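Local coordinates for cell division control protein Cdc48 (Mycobacterium smegmatis, PDB 5E7P) that binds ADP and probably hydrolyses ATP, as a Cdc48-type member of the AAA ATPase family, at residues V522-P527 with R647-E652; G531-V536 with F583-D588; G687-D692 with R727-P732. One frame throughout, in Å; residues are numbered along the deposited sequence.

Interaction 1: V522-P527 with R647-E652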
loop_
_atom_site.group_PDB
_atom_site.type_symbol
_atom_site.label_atom_id
_atom_site.label_comp_id
_atom_site.label_asym_id
_atom_site.label_seq_id
_atom_site.Cartn_x
_atom_site.Cartn_y
_atom_site.Cartn_z
ATOM N N VAL A 522 8.499 2.489 -23.007
ATOM C CA VAL A 522 7.170 2.117 -23.467
ATOM C C VAL A 522 6.170 3.261 -23.325
ATOM O O VAL A 522 6.054 3.869 -22.259
ATOM C CB VAL A 522 6.645 0.897 -22.687
ATOM C CG1 VAL A 522 5.223 0.560 -23.117
ATOM C CG2 VAL A 522 7.573 -0.296 -22.887
ATOM N N LEU A 523 5.454 3.555 -24.407
ATOM C CA LEU A 523 4.317 4.464 -24.338
ATOM C C LEU A 523 3.013 3.686 -24.457
ATOM O O LEU A 523 2.693 3.140 -25.511
ATOM C CB LEU A 523 4.379 5.535 -25.424
ATOM C CG LEU A 523 3.159 6.466 -25.394
ATOM C CD1 LEU A 523 3.153 7.310 -24.129
ATOM C CD2 LEU A 523 3.084 7.343 -26.633
ATOM N N LEU A 524 2.267 3.640 -23.361
ATOM C CA LEU A 524 1.004 2.927 -23.314
ATOM C C LEU A 524 -0.133 3.928 -23.489
ATOM O O LEU A 524 -0.243 4.883 -22.725
ATOM C CB LEU A 524 0.878 2.211 -21.972
ATOM C CG LEU A 524 -0.114 1.059 -21.849
ATOM C CD1 LEU A 524 0.222 -0.042 -22.828
ATOM C CD2 LEU A 524 -0.080 0.525 -20.441
ATOM N N TYR A 525 -0.970 3.726 -24.500
ATOM C CA TYR A 525 -2.038 4.682 -24.784
ATOM C C TYR A 525 -3.319 4.019 -25.278
ATOM O O TYR A 525 -3.286 3.065 -26.057
ATOM C CB TYR A 525 -1.569 5.738 -25.792
ATOM C CG TYR A 525 -1.147 5.163 -27.126
ATOM C CD1 TYR A 525 0.162 4.748 -27.343
ATOM C CD2 TYR A 525 -2.056 5.033 -28.166
ATOM C CE1 TYR A 525 0.549 4.220 -28.556
ATOM C CE2 TYR A 525 -1.678 4.507 -29.381
ATOM C CZ TYR A 525 -0.373 4.101 -29.572
ATOM O OH TYR A 525 0.010 3.576 -30.783
ATOM N N GLY A 526 -4.449 4.541 -24.818
ATOM C CA GLY A 526 -5.745 4.058 -25.253
ATOM C C GLY A 526 -6.855 4.964 -24.762
ATOM O O GLY A 526 -6.605 5.880 -23.980
ATOM N N PRO A 527 -8.091 4.717 -25.222
ATOM C CA PRO A 527 -9.255 5.484 -24.767
ATOM C C PRO A 527 -9.513 5.239 -23.285
ATOM O O PRO A 527 -9.126 4.188 -22.773
ATOM C CB PRO A 527 -10.398 4.918 -25.615
ATOM C CG PRO A 527 -9.942 3.558 -26.012
ATOM C CD PRO A 527 -8.460 3.655 -26.171
ATOM N N ARG A 647 8.611 2.181 -27.897
ATOM C CA ARG A 647 7.721 1.036 -28.042
ATOM C C ARG A 647 6.277 1.460 -27.784
ATOM O O ARG A 647 5.842 1.569 -26.635
ATOM C CB ARG A 647 8.132 -0.099 -27.103
ATOM C CG ARG A 647 7.232 -1.319 -27.178
ATOM C CD ARG A 647 7.963 -2.561 -26.704
ATOM N NE ARG A 647 9.039 -2.922 -27.620
ATOM C CZ ARG A 647 9.953 -3.855 -27.376
ATOM N NH1 ARG A 647 9.928 -4.531 -26.235
ATOM N NH2 ARG A 647 10.894 -4.109 -28.276
ATOM N N LEU A 648 5.543 1.702 -28.866
ATOM C CA LEU A 648 4.165 2.171 -28.786
ATOM C C LEU A 648 3.181 1.018 -28.637
ATOM O O LEU A 648 2.961 0.254 -29.575
ATOM C CB LEU A 648 3.811 2.993 -30.026
ATOM C CG LEU A 648 4.016 4.509 -29.966
ATOM C CD1 LEU A 648 5.441 4.876 -29.558
ATOM C CD2 LEU A 648 3.660 5.136 -31.307
ATOM N N VAL A 649 2.591 0.896 -27.453
ATOM C CA VAL A 649 1.577 -0.123 -27.217
ATOM C C VAL A 649 0.193 0.514 -27.149
ATOM O O VAL A 649 -0.104 1.287 -26.237
ATOM C CB VAL A 649 1.836 -0.904 -25.918
ATOM C CG1 VAL A 649 0.797 -2.007 -25.752
ATOM C CG2 VAL A 649 3.242 -1.485 -25.912
ATOM N N PHE A 650 -0.647 0.189 -28.125
ATOM C CA PHE A 650 -2.012 0.698 -28.160
ATOM C C PHE A 650 -2.974 -0.263 -27.468
ATOM O O PHE A 650 -3.064 -1.435 -27.831
ATOM C CB PHE A 650 -2.456 0.956 -29.605
ATOM C CG PHE A 650 -3.917 1.280 -29.744
ATOM C CD1 PHE A 650 -4.502 2.262 -28.962
ATOM C CD2 PHE A 650 -4.702 0.614 -30.669
ATOM C CE1 PHE A 650 -5.846 2.560 -29.091
ATOM C CE2 PHE A 650 -6.045 0.910 -30.804
ATOM C CZ PHE A 650 -6.618 1.885 -30.015
ATOM N N VAL A 651 -3.679 0.242 -26.462
ATOM C CA VAL A 651 -4.688 -0.541 -25.764
ATOM C C VAL A 651 -6.043 -0.332 -26.427
ATOM O O VAL A 651 -6.675 0.714 -26.260
ATOM C CB VAL A 651 -4.779 -0.152 -24.275
ATOM C CG1 VAL A 651 -5.882 -0.940 -23.582
ATOM C CG2 VAL A 651 -3.438 -0.373 -23.586
ATOM N N GLU A 652 -6.476 -1.330 -27.192
ATOM C CA GLU A 652 -7.758 -1.283 -27.885
ATOM C C GLU A 652 -8.914 -1.251 -26.895
ATOM O O GLU A 652 -8.803 -1.785 -25.791
ATOM C CB GLU A 652 -7.908 -2.506 -28.794
ATOM C CG GLU A 652 -7.030 -2.493 -30.033
ATOM C CD GLU A 652 -7.746 -1.927 -31.248
ATOM O OE1 GLU A 652 -8.947 -1.595 -31.135
ATOM O OE2 GLU A 652 -7.106 -1.818 -32.317
#

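Interaction 2: G531-V536 with F583-D588. With ADP (adenosine-5'-diphosphate), chain D.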
loop_
_atom_site.group_PDB
_atom_site.type_symbol
_atom_site.label_atom_id
_atom_site.label_comp_id
_atom_site.label_asym_id
_atom_site.label_seq_id
_atom_site.Cartn_x
_atom_site.Cartn_y
_atom_site.Cartn_z
ATOM N N GLY A 531 -8.365 0.316 -19.232
ATOM C CA GLY A 531 -7.406 -0.404 -18.412
ATOM C C GLY A 531 -5.932 -0.128 -18.640
ATOM O O GLY A 531 -5.086 -0.837 -18.098
ATOM N N LYS A 532 -5.616 0.893 -19.432
ATOM C CA LYS A 532 -4.222 1.232 -19.705
ATOM C C LYS A 532 -3.448 1.561 -18.428
ATOM O O LYS A 532 -2.258 1.280 -18.330
ATOM C CB LYS A 532 -4.118 2.378 -20.713
ATOM C CG LYS A 532 -5.131 3.480 -20.506
ATOM C CD LYS A 532 -4.738 4.733 -21.263
ATOM C CE LYS A 532 -3.600 5.459 -20.559
ATOM N NZ LYS A 532 -4.020 6.021 -19.238
ATOM N N THR A 533 -4.127 2.143 -17.447
ATOM C CA THR A 533 -3.513 2.390 -16.146
ATOM C C THR A 533 -3.700 1.185 -15.224
ATOM O O THR A 533 -2.778 0.779 -14.511
ATOM C CB THR A 533 -4.083 3.667 -15.483
ATOM O OG1 THR A 533 -3.613 4.822 -16.190
ATOM C CG2 THR A 533 -3.642 3.766 -14.028
ATOM N N PHE A 534 -4.897 0.611 -15.262
ATOM C CA PHE A 534 -5.256 -0.522 -14.418
ATOM C C PHE A 534 -4.291 -1.698 -14.577
ATOM O O PHE A 534 -3.860 -2.296 -13.592
ATOM C CB PHE A 534 -6.686 -0.968 -14.740
ATOM C CG PHE A 534 -7.262 -1.933 -13.747
ATOM C CD1 PHE A 534 -7.183 -1.682 -12.388
ATOM C CD2 PHE A 534 -7.907 -3.080 -14.173
ATOM C CE1 PHE A 534 -7.722 -2.565 -11.472
ATOM C CE2 PHE A 534 -8.447 -3.966 -13.263
ATOM C CZ PHE A 534 -8.350 -3.709 -11.909
ATOM N N VAL A 535 -3.950 -2.020 -15.820
ATOM C CA VAL A 535 -3.083 -3.160 -16.093
ATOM C C VAL A 535 -1.633 -2.922 -15.643
ATOM O O VAL A 535 -0.931 -3.864 -15.277
ATOM C CB VAL A 535 -3.141 -3.575 -17.582
ATOM C CG1 VAL A 535 -2.399 -2.575 -18.459
ATOM C CG2 VAL A 535 -2.581 -4.975 -17.762
ATOM N N VAL A 536 -1.196 -1.665 -15.653
ATOM C CA VAL A 536 0.149 -1.321 -15.201
ATOM C C VAL A 536 0.272 -1.538 -13.698
ATOM O O VAL A 536 1.287 -2.034 -13.211
ATOM C CB VAL A 536 0.505 0.141 -15.537
ATOM C CG1 VAL A 536 1.842 0.523 -14.930
ATOM C CG2 VAL A 536 0.544 0.340 -17.032
ATOM N N PHE A 583 6.987 4.450 -13.700
ATOM C CA PHE A 583 5.667 4.666 -14.279
ATOM C C PHE A 583 5.317 6.154 -14.314
ATOM O O PHE A 583 5.067 6.771 -13.280
ATOM C CB PHE A 583 4.607 3.883 -13.496
ATOM C CG PHE A 583 3.230 3.949 -14.098
ATOM C CD1 PHE A 583 3.053 4.240 -15.443
ATOM C CD2 PHE A 583 2.110 3.730 -13.314
ATOM C CE1 PHE A 583 1.784 4.307 -15.995
ATOM C CE2 PHE A 583 0.839 3.790 -13.860
ATOM C CZ PHE A 583 0.675 4.081 -15.203
ATOM N N LEU A 584 5.304 6.717 -15.519
ATOM C CA LEU A 584 4.899 8.101 -15.729
ATOM C C LEU A 584 3.476 8.148 -16.280
ATOM O O LEU A 584 3.268 8.256 -17.489
ATOM C CB LEU A 584 5.859 8.796 -16.697
ATOM C CG LEU A 584 7.345 8.769 -16.327
ATOM C CD1 LEU A 584 8.191 9.382 -17.438
ATOM C CD2 LEU A 584 7.591 9.491 -15.013
ATOM N N ASP A 585 2.496 8.051 -15.388
ATOM C CA ASP A 585 1.101 8.118 -15.799
ATOM C C ASP A 585 0.737 9.551 -16.156
ATOM O O ASP A 585 1.319 10.492 -15.618
ATOM C CB ASP A 585 0.179 7.593 -14.700
ATOM C CG ASP A 585 -1.223 7.310 -15.207
ATOM O OD1 ASP A 585 -1.396 7.205 -16.441
ATOM O OD2 ASP A 585 -2.148 7.188 -14.378
ATOM N N GLU A 586 -0.226 9.701 -17.060
ATOM C CA GLU A 586 -0.609 11.003 -17.602
ATOM C C GLU A 586 0.624 11.768 -18.078
ATOM O O GLU A 586 0.853 12.916 -17.697
ATOM C CB GLU A 586 -1.403 11.813 -16.576
ATOM C CG GLU A 586 -2.317 12.858 -17.197
ATOM C CD GLU A 586 -3.097 13.645 -16.160
ATOM O OE1 GLU A 586 -3.858 14.556 -16.555
ATOM O OE2 GLU A 586 -2.948 13.354 -14.953
ATOM N N ILE A 587 1.412 11.101 -18.913
ATOM C CA ILE A 587 2.680 11.626 -19.407
ATOM C C ILE A 587 2.491 12.884 -20.264
ATOM O O ILE A 587 3.424 13.663 -20.453
ATOM C CB ILE A 587 3.454 10.523 -20.192
ATOM C CG1 ILE A 587 4.855 10.991 -20.602
ATOM C CG2 ILE A 587 2.654 10.055 -21.397
ATOM C CD1 ILE A 587 5.778 11.260 -19.439
ATOM N N ASP A 588 1.277 13.094 -20.764
ATOM C CA ASP A 588 0.982 14.282 -21.563
ATOM C C ASP A 588 1.005 15.562 -20.726
ATOM O O ASP A 588 1.361 16.632 -21.221
ATOM C CB ASP A 588 -0.362 14.141 -22.283
ATOM C CG ASP A 588 -1.505 13.834 -21.333
ATOM O OD1 ASP A 588 -1.394 12.862 -20.553
ATOM O OD2 ASP A 588 -2.514 14.571 -21.366
HETATM P PB ADP D . -7.977 5.451 -17.812
HETATM O O1B ADP D . -9.392 5.969 -17.714
HETATM O O2B ADP D . -6.945 6.468 -17.391
HETATM O O3B ADP D . -7.661 4.750 -19.114
HETATM P PA ADP D . -8.200 2.758 -16.852
HETATM O O1A ADP D . -8.569 2.501 -18.293
HETATM O O2A ADP D . -7.069 1.998 -16.214
HETATM O O3A ADP D . -7.906 4.331 -16.646
HETATM O "O5'" ADP D . -9.506 2.462 -15.959
HETATM C "C5'" ADP D . -9.452 2.485 -14.534
HETATM C "C4'" ADP D . -10.620 1.674 -13.980
HETATM O "O4'" ADP D . -11.305 0.984 -15.031
HETATM C "C3'" ADP D . -10.144 0.618 -12.996
HETATM O "O3'" ADP D . -10.384 1.034 -11.650
HETATM C "C2'" ADP D . -10.945 -0.627 -13.320
HETATM O "O2'" ADP D . -11.923 -0.866 -12.301
HETATM C "C1'" ADP D . -11.641 -0.354 -14.644
HETATM N N9 ADP D . -11.106 -1.307 -15.646
HETATM C C8 ADP D . -10.418 -0.967 -16.752
HETATM N N7 ADP D . -10.060 -2.063 -17.466
HETATM C C5 ADP D . -10.525 -3.140 -16.810
HETATM C C6 ADP D . -10.496 -4.605 -17.020
HETATM N N6 ADP D . -9.880 -5.139 -18.101
HETATM N N1 ADP D . -11.101 -5.386 -16.098
HETATM C C2 ADP D . -11.710 -4.856 -15.021
HETATM N N3 ADP D . -11.778 -3.535 -14.765
HETATM C C4 ADP D . -11.215 -2.638 -15.610
#

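Interaction 3: G687-D692 with R727-P732. With ADP (adenosine-5'-diphosphate), chain D.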
loop_
_atom_site.group_PDB
_atom_site.type_symbol
_atom_site.label_atom_id
_atom_site.label_comp_id
_atom_site.label_asym_id
_atom_site.label_seq_id
_atom_site.Cartn_x
_atom_site.Cartn_y
_atom_site.Cartn_z
ATOM N N GLY A 687 -19.304 -0.181 -27.984
ATOM C CA GLY A 687 -19.204 1.191 -27.520
ATOM C C GLY A 687 -19.009 1.280 -26.019
ATOM O O GLY A 687 -18.713 2.347 -25.481
ATOM N N TYR A 688 -19.184 0.154 -25.335
ATOM C CA TYR A 688 -18.932 0.087 -23.901
ATOM C C TYR A 688 -17.456 -0.180 -23.628
ATOM O O TYR A 688 -16.901 -1.179 -24.089
ATOM C CB TYR A 688 -19.783 -1.008 -23.254
ATOM C CG TYR A 688 -21.222 -0.617 -23.017
ATOM C CD1 TYR A 688 -22.094 -0.417 -24.080
ATOM C CD2 TYR A 688 -21.711 -0.454 -21.728
ATOM C CE1 TYR A 688 -23.411 -0.056 -23.864
ATOM C CE2 TYR A 688 -23.025 -0.097 -21.504
ATOM C CZ TYR A 688 -23.869 0.100 -22.575
ATOM O OH TYR A 688 -25.177 0.455 -22.350
ATOM N N SER A 689 -16.821 0.715 -22.879
ATOM C CA SER A 689 -15.443 0.509 -22.458
ATOM C C SER A 689 -15.414 -0.561 -21.377
ATOM O O SER A 689 -16.463 -1.049 -20.948
ATOM C CB SER A 689 -14.844 1.803 -21.912
ATOM O OG SER A 689 -15.398 2.115 -20.645
ATOM N N ALA A 690 -14.213 -0.923 -20.938
ATOM C CA ALA A 690 -14.057 -1.897 -19.867
ATOM C C ALA A 690 -14.743 -1.407 -18.594
ATOM O O ALA A 690 -15.453 -2.162 -17.928
ATOM C CB ALA A 690 -12.572 -2.172 -19.607
ATOM N N ALA A 691 -14.529 -0.137 -18.266
ATOM C CA ALA A 691 -15.142 0.464 -17.087
ATOM C C ALA A 691 -16.665 0.483 -17.210
ATOM O O ALA A 691 -17.376 0.291 -16.225
ATOM C CB ALA A 691 -14.598 1.878 -16.856
ATOM N N ASP A 692 -17.157 0.705 -18.424
ATOM C CA ASP A 692 -18.597 0.709 -18.672
ATOM C C ASP A 692 -19.223 -0.652 -18.385
ATOM O O ASP A 692 -20.323 -0.732 -17.834
ATOM C CB ASP A 692 -18.902 1.125 -20.112
ATOM C CG ASP A 692 -18.724 2.611 -20.340
ATOM O OD1 ASP A 692 -18.938 3.392 -19.386
ATOM O OD2 ASP A 692 -18.374 2.996 -21.476
ATOM N N ARG A 727 -24.551 4.008 -20.038
ATOM C CA ARG A 727 -24.519 4.196 -21.483
ATOM C C ARG A 727 -23.125 3.946 -22.054
ATOM O O ARG A 727 -22.141 3.964 -21.317
ATOM C CB ARG A 727 -24.992 5.613 -21.828
ATOM C CG ARG A 727 -26.378 5.943 -21.301
ATOM C CD ARG A 727 -27.377 4.870 -21.698
ATOM N NE ARG A 727 -27.455 4.705 -23.147
ATOM C CZ ARG A 727 -27.952 3.629 -23.750
ATOM N NH1 ARG A 727 -28.409 2.613 -23.030
ATOM N NH2 ARG A 727 -27.986 3.564 -25.075
ATOM N N PRO A 728 -23.036 3.698 -23.374
ATOM C CA PRO A 728 -21.721 3.588 -24.018
ATOM C C PRO A 728 -20.980 4.924 -23.985
ATOM O O PRO A 728 -21.603 5.973 -24.169
ATOM C CB PRO A 728 -22.068 3.199 -25.461
ATOM C CG PRO A 728 -23.489 3.638 -25.648
ATOM C CD PRO A 728 -24.134 3.424 -24.318
ATOM N N SER A 729 -19.670 4.886 -23.759
ATOM C CA SER A 729 -18.891 6.111 -23.602
ATOM C C SER A 729 -17.848 6.322 -24.699
ATOM O O SER A 729 -17.303 7.416 -24.840
ATOM C CB SER A 729 -18.218 6.134 -22.229
ATOM O OG SER A 729 -17.364 5.013 -22.071
ATOM N N LEU A 730 -17.575 5.281 -25.478
ATOM C CA LEU A 730 -16.525 5.342 -26.492
ATOM C C LEU A 730 -16.918 6.122 -27.749
ATOM O O LEU A 730 -17.981 5.897 -28.330
ATOM C CB LEU A 730 -16.081 3.931 -26.875
ATOM C CG LEU A 730 -15.448 3.102 -25.756
ATOM C CD1 LEU A 730 -15.388 1.638 -26.151
ATOM C CD2 LEU A 730 -14.061 3.627 -25.426
ATOM N N ASP A 731 -16.044 7.039 -28.157
ATOM C CA ASP A 731 -16.203 7.776 -29.407
ATOM C C ASP A 731 -15.430 7.054 -30.510
ATOM O O ASP A 731 -14.203 6.985 -30.465
ATOM C CB ASP A 731 -15.684 9.210 -29.247
ATOM C CG ASP A 731 -16.018 10.102 -30.438
ATOM O OD1 ASP A 731 -16.191 9.587 -31.565
ATOM O OD2 ASP A 731 -16.097 11.334 -30.246
ATOM N N PRO A 732 -16.153 6.518 -31.506
ATOM C CA PRO A 732 -15.565 5.761 -32.620
ATOM C C PRO A 732 -14.549 6.570 -33.424
ATOM O O PRO A 732 -13.631 5.991 -34.004
ATOM C CB PRO A 732 -16.779 5.430 -33.493
ATOM C CG PRO A 732 -17.934 5.458 -32.555
ATOM C CD PRO A 732 -17.622 6.555 -31.584
HETATM P PB ADP D . -7.977 5.451 -17.812
HETATM O O1B ADP D . -9.392 5.969 -17.714
HETATM O O2B ADP D . -6.945 6.468 -17.391
HETATM O O3B ADP D . -7.661 4.750 -19.114
HETATM P PA ADP D . -8.200 2.758 -16.852
HETATM O O1A ADP D . -8.569 2.501 -18.293
HETATM O O2A ADP D . -7.069 1.998 -16.214
HETATM O O3A ADP D . -7.906 4.331 -16.646
HETATM O "O5'" ADP D . -9.506 2.462 -15.959
HETATM C "C5'" ADP D . -9.452 2.485 -14.534
HETATM C "C4'" ADP D . -10.620 1.674 -13.980
HETATM O "O4'" ADP D . -11.305 0.984 -15.031
HETATM C "C3'" ADP D . -10.144 0.618 -12.996
HETATM O "O3'" ADP D . -10.384 1.034 -11.650
HETATM C "C2'" ADP D . -10.945 -0.627 -13.320
HETATM O "O2'" ADP D . -11.923 -0.866 -12.301
HETATM C "C1'" ADP D . -11.641 -0.354 -14.644
HETATM N N9 ADP D . -11.106 -1.307 -15.646
HETATM C C8 ADP D . -10.418 -0.967 -16.752
HETATM N N7 ADP D . -10.060 -2.063 -17.466
HETATM C C5 ADP D . -10.525 -3.140 -16.810
HETATM C C6 ADP D . -10.496 -4.605 -17.020
HETATM N N6 ADP D . -9.880 -5.139 -18.101
HETATM N N1 ADP D . -11.101 -5.386 -16.098
HETATM C C2 ADP D . -11.710 -4.856 -15.021
HETATM N N3 ADP D . -11.778 -3.535 -14.765
HETATM C C4 ADP D . -11.215 -2.638 -15.610
#

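Interaction 1: V522-P527 with R647-E652
The edge of the five-stranded parallel sheet in the second AAA module is made where Val522 to Tyr525 lie beside Arg647 to Phe650, the segment axes 4.8 Å apart. Four backbone bonds join the segments. Leu523 bonds from its N to Arg647 O and from its O to Val649 N, both at 3.0 Å; two residues on, Tyr525 N reaches Val649 O and Tyr525 O receives Val651 N (2.9 Å), so the register carries one residue past the end of strand 645-650. Leu524, which alternates with them, turns its backbone to Gly627 and Thr629 of strand 623-629.

Side chains divide between the two faces. On the face of Val522, Leu524 and Val649, methyl groups meet: Leu524 CD1 touches Val649 CG1 at 3.6 Å and also Val651 CG2, while Val522 CG1 meets Val649 CG2. Short branched residues suit this layer, against which helix 491-506 packs through Leu497 and Thr493. Strand 521-525 belongs to the P-loop NTPase core and runs straight into the Walker A loop, which starts at Gly526 and Pro527. The latter already touches ADP.

On the other face, Tyr525 has CG between its backbone N and carbonyl carbon (chi1 60°), and its ring crosses the neighbouring strand. Phe650 CA sits over one ring face, 4.1 Å from the centroid, as a CH-pi contact, and Leu648 CB lies at the edge in the ring plane. The Phe650 ring is nearly parallel to that of Tyr525 (25°) but slid so far that the two barely overlap; its CD1 instead approaches Tyr525 O. Phe741 meets the Tyr525 ring edge-to-face. Having no side chain, Gly526 lets its CA pass 3.6 Å from Val651 O.

Interaction 2: G531-V536 with F583-D588
Thr533 faces both the nucleotide and Asp585. Its backbone N bonds weakly to ADP O2A, an oxygen gripped more firmly by Phe534 N (2.7 Å, 150° at the hydrogen), so two successive N-H groups, where the loop leads into the helix, point at one alpha-phosphate oxygen. Lys532 passes the beta phosphate with CG 3.2 Å from ADP O3B, and its bent chain leaves NZ near ADP O2B (3.5 Å). One face of the Phe534 ring meets the sugar, ADP C2' being 3.8 Å above its centre, while CD2 and CE2 reach the adenine.

The next shell begins at the threonine hydroxyl. With OG1 anti to the carbonyl carbon (chi1 -71°), OG1 is 3.3 Å from both OD1 and OD2 of Asp585, so at most a weak bond to one or the other. Lys532 NZ gives OG1 a further weak bond and stays 4.0 Å from Asp585 OD1, opposite charges beyond a salt bridge. Glu586 N bonds weakly to that OD1, and Glu586 itself is held by Lys551 and Ser553.

Farther out, Val536 and Phe583 meet tip to tip: Val536 CG1 stands 3.5 Å above the centre of the Phe583 ring, while Asp585 N lies over the opposite face nearer the rim. This apolar pair joins the helix to strand 580-585; a methyl over a ring suits a buried place.

Lys532 and Thr533 belong to Walker A, Asp585 and Glu586 to Walker B. In this family that threonine and aspartate normally serve a magnesium ion. Here Asp585 OD2 also bonds a glycerol, a polar cluster consistent with a site arranged to receive a metal beside the phosphates.

Interaction 3: G687-D692 with R727-P732
Tyr688 turns one face of its ring to the Arg727-Pro728 peptide, with Pro728 N 3.7 Å above the plane and toward the rim. The two side chains cross obliquely, Pro728 CD reaching Tyr688 CE1 at 3.6 Å, so a flat ring meets a rigid, compact one. The hydroxyl beyond bonds Val726 O, which fixes the far end of the ring.

Next to this pair, Ser689 and Asp692 form a capping box at the start of helix 690-707 in the AAA lid: Asp692 N bonds Ser689 OG, and Ser689 N returns to Asp692 OD2 (3.1 Å) on its anti side. Ala690 and Ala691, small enough for the place, bring this helix start up to the nucleotide, Ala690 CB lying 3.3 Å from ADP N7. Ser729 OG also comes up to Asp692 OD2, but so close in the model that the bond is doubtful in detail.

Leu730 N gives Gly687 O a hydrogen bond in the carbonyl plane (3.1 Å, 162° at the hydrogen), and Ser729 N adds a weaker one. Glycine suits position 687, because at phi 96° a side chain would press on the preceding carbonyl oxygen and crowd Pro728 CB. Leu730 folds over this glycine, CD1 lying 3.5 Å from Gly687 O, and meets Ser689 CB with CD2.

Interactions 1 and 2 are both buried and share one parallel sheet: strand 521-525 supplies interaction 1, then runs through the Walker A loop into the helix of interaction 2. They touch where Leu524 CD2 packs on Val536 CG2, so the apolar side of the strand packs on the helix. Interaction 3 is partly buried and belongs to the lid side of the module; it meets interaction 1 through Leu730 against Pro527. All three reach ADP, though interactions 2 and 3 do not touch each other. Chemistry follows place: regular backbone bonds with aliphatic and aromatic contacts in the sheet, a weak hydroxyl-carboxylate contact beside the phosphates, and irregular loop bonds with a helix cap near the adenine.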